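Local coordinates for protein ketol-acid reductoisomerase (uncultured archaeon GZfos26G2, PDB 4XDY) that converts (S)-2-acetolactate to (R)-2,3-dihydroxy-isovalerate by magnesium-dependent methyl migration and NADH-dependent reduction in branched-chain amino acid biosynthesis, at residues 131-135 against 175-179. Coordinates in Å, arbitrary orientation, origin at the centre of the assembly. Numbering follows the deposited sequence.
Sequences MVAPK and AMHWT
Trp178 is the centre of this buried contact. Residues 131-134 are extended and form the end of strand 128-134. Residues 175-179 hold the last residue of helix 165-175, Ala175, and the start of the loop that follows. His177 has positive phi (69°) and ends the helix in a Schellman motif. Trp178, with chi1 of -62° and chi2 of -1°, then points its indole at the strand. In the backbone register Trp178 CA is nearest to Pro134 CA, at 7.5 Å. No hydrogen bond joins the two segments. Val132 and Pro134 alternate with Ala133, so both point toward the loop while Ala133 points away. Pro134 CB lies over one face of the indole, 3.8 Å from the centroid of the six-membered ring of Trp178, a CH-pi contact. In the N-terminal Rossmann domain, the loop that joins helix 165-175 to strand 183-185 of the same sheet packs its side chains on strand 128-134. At the ring edge, Val132 O is 3.5 Å from Trp178 CH2. Val132 CB makes an apolar contact with Trp178 CZ3 at 3.7 Å. Met176 adds a lighter apolar touch, its CE 4.1 Å from Val132 CG2. Gln31 of helix 26-37 touches both Met176 and Trp178. Pro134 also touches Gln27, an NAD-binding residue, and lines the dinucleotide pocket.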
ATOM      1  N   MET A 131      -6.387  25.396 -10.641  1.00 20.00           N
ATOM      2  CA  MET A 131      -6.012  23.992 -10.565  1.00 19.97           C
ATOM      3  C   MET A 131      -6.663  23.339  -9.389  1.00 18.81           C
ATOM      4  O   MET A 131      -6.644  23.876  -8.250  1.00 19.08           O
ATOM      5  CB  MET A 131      -4.462  23.809 -10.464  1.00 21.11           C
ATOM      6  CG  MET A 131      -4.270  22.355 -10.197  1.00 23.47           C
ATOM      7  SD  MET A 131      -2.626  21.946 -10.547  1.00 34.44           S
ATOM      8  CE  MET A 131      -2.021  22.669  -9.350  1.00 13.38           C
ATOM      9  N   VAL A 132      -7.293  22.197  -9.632  1.00 17.75           N
ATOM     10  CA  VAL A 132      -7.781  21.302  -8.602  1.00 17.71           C
ATOM     11  C   VAL A 132      -7.079  19.942  -8.760  1.00 19.74           C
ATOM     12  O   VAL A 132      -7.406  19.167  -9.693  1.00 20.01           O
ATOM     13  CB  VAL A 132      -9.308  21.206  -8.584  1.00 22.00           C
ATOM     14  CG1 VAL A 132      -9.898  22.626  -8.328  1.00 23.13           C
ATOM     15  CG2 VAL A 132      -9.911  20.687  -9.930  1.00 20.90           C
ATOM     16  N   ALA A 133      -6.074  19.717  -7.935  1.00 17.07           N
ATOM     17  CA  ALA A 133      -5.169  18.557  -8.114  1.00 17.79           C
ATOM     18  C   ALA A 133      -5.402  17.510  -7.084  1.00 16.81           C
ATOM     19  O   ALA A 133      -5.057  17.743  -5.923  1.00 18.57           O
ATOM     20  CB  ALA A 133      -3.736  19.017  -8.069  1.00 20.78           C
ATOM     21  N   PRO A 134      -5.988  16.316  -7.455  1.00 19.27           N
ATOM     22  CA  PRO A 134      -6.243  15.305  -6.445  1.00 18.57           C
ATOM     23  C   PRO A 134      -4.938  14.562  -6.196  1.00 20.40           C
ATOM     24  O   PRO A 134      -4.272  14.223  -7.159  1.00 19.74           O
ATOM     25  CB  PRO A 134      -7.309  14.383  -7.105  1.00 21.99           C
ATOM     26  CG  PRO A 134      -7.036  14.538  -8.569  1.00 21.75           C
ATOM     27  CD  PRO A 134      -6.392  15.853  -8.796  1.00 19.31           C
ATOM     28  N   LYS A 135      -4.654  14.208  -4.936  1.00 18.19           N
ATOM     29  CA  LYS A 135      -3.492  13.422  -4.546  1.00 18.93           C
ATOM     30  C   LYS A 135      -3.944  11.951  -4.544  1.00 19.27           C
ATOM     31  O   LYS A 135      -4.099  11.276  -3.489  1.00 19.94           O
ATOM     32  CB  LYS A 135      -2.967  13.902  -3.160  1.00 20.40           C
ATOM     33  CG  LYS A 135      -2.578  15.360  -3.105  1.00 21.51           C
ATOM     34  CD  LYS A 135      -1.385  15.732  -3.973  1.00 19.78           C
ATOM     35  CE  LYS A 135      -1.681  16.269  -5.376  1.00 21.49           C
ATOM     36  NZ  LYS A 135      -0.484  16.585  -6.284  1.00 19.99           N
ATOM     37  N   ALA A 175     -17.643  19.770  -4.284  1.00 24.20           N
ATOM     38  CA  ALA A 175     -18.594  18.978  -5.101  1.00 22.27           C
ATOM     39  C   ALA A 175     -18.022  17.540  -5.406  1.00 25.35           C
ATOM     40  O   ALA A 175     -18.753  16.539  -5.480  1.00 24.50           O
ATOM     41  CB  ALA A 175     -18.910  19.687  -6.365  1.00 22.61           C
ATOM     42  N   MET A 176     -16.689  17.463  -5.559  1.00 24.62           N
ATOM     43  CA  MET A 176     -16.018  16.127  -5.727  1.00 22.84           C
ATOM     44  C   MET A 176     -15.687  15.439  -4.443  1.00 23.08           C
ATOM     45  O   MET A 176     -15.190  14.299  -4.448  1.00 24.70           O
ATOM     46  CB  MET A 176     -14.778  16.252  -6.648  1.00 22.47           C
ATOM     47  CG  MET A 176     -15.163  16.627  -8.049  1.00 23.28           C
ATOM     48  SD  MET A 176     -13.869  16.708  -9.289  1.00 22.54           S
ATOM     49  CE  MET A 176     -12.963  18.153  -8.740  1.00 22.49           C
ATOM     50  N   HIS A 177     -16.043  16.068  -3.310  1.00 22.82           N
ATOM     51  CA  HIS A 177     -15.901  15.489  -1.966  1.00 24.45           C
ATOM     52  C   HIS A 177     -14.447  15.327  -1.472  1.00 22.70           C
ATOM     53  O   HIS A 177     -14.169  14.608  -0.482  1.00 23.91           O
ATOM     54  CB  HIS A 177     -16.652  14.169  -1.835  1.00 26.33           C
ATOM     55  CG  HIS A 177     -18.153  14.275  -2.019  1.00 26.48           C
ATOM     56  ND1 HIS A 177     -18.994  13.214  -1.775  1.00 28.57           N
ATOM     57  CD2 HIS A 177     -18.949  15.297  -2.420  1.00 28.06           C
ATOM     58  CE1 HIS A 177     -20.251  13.580  -2.019  1.00 29.42           C
ATOM     59  NE2 HIS A 177     -20.247  14.815  -2.464  1.00 27.06           N
ATOM     60  N   TRP A 178     -13.526  16.008  -2.133  1.00 23.14           N
ATOM     61  CA  TRP A 178     -12.108  15.943  -1.735  1.00 19.98           C
ATOM     62  C   TRP A 178     -11.930  16.646  -0.389  1.00 21.55           C
ATOM     63  O   TRP A 178     -11.055  16.342   0.362  1.00 21.93           O
ATOM     64  CB  TRP A 178     -11.207  16.627  -2.750  1.00 18.96           C
ATOM     65  CG  TRP A 178     -11.180  16.041  -4.161  1.00 18.94           C
ATOM     66  CD1 TRP A 178     -11.861  14.954  -4.627  1.00 20.42           C
ATOM     67  CD2 TRP A 178     -10.522  16.607  -5.283  1.00 19.13           C
ATOM     68  NE1 TRP A 178     -11.683  14.805  -5.984  1.00 19.15           N
ATOM     69  CE2 TRP A 178     -10.846  15.788  -6.416  1.00 21.11           C
ATOM     70  CE3 TRP A 178      -9.712  17.710  -5.470  1.00 20.33           C
ATOM     71  CZ2 TRP A 178     -10.387  16.086  -7.701  1.00 21.32           C
ATOM     72  CZ3 TRP A 178      -9.257  17.984  -6.732  1.00 21.07           C
ATOM     73  CH2 TRP A 178      -9.598  17.166  -7.818  1.00 22.24           C
ATOM     74  N   THR A 179     -12.810  17.614  -0.112  1.00 23.57           N
ATOM     75  CA  THR A 179     -12.818  18.297   1.186  1.00 23.72           C
ATOM     76  C   THR A 179     -13.085  17.382   2.348  1.00 24.27           C
ATOM     77  O   THR A 179     -12.713  17.718   3.483  1.00 24.58           O
ATOM     78  CB  THR A 179     -13.908  19.443   1.158  1.00 25.98           C
ATOM     79  OG1 THR A 179     -15.102  18.952   0.546  1.00 23.88           O
ATOM     80  CG2 THR A 179     -13.430  20.572   0.398  1.00 26.53           C
TER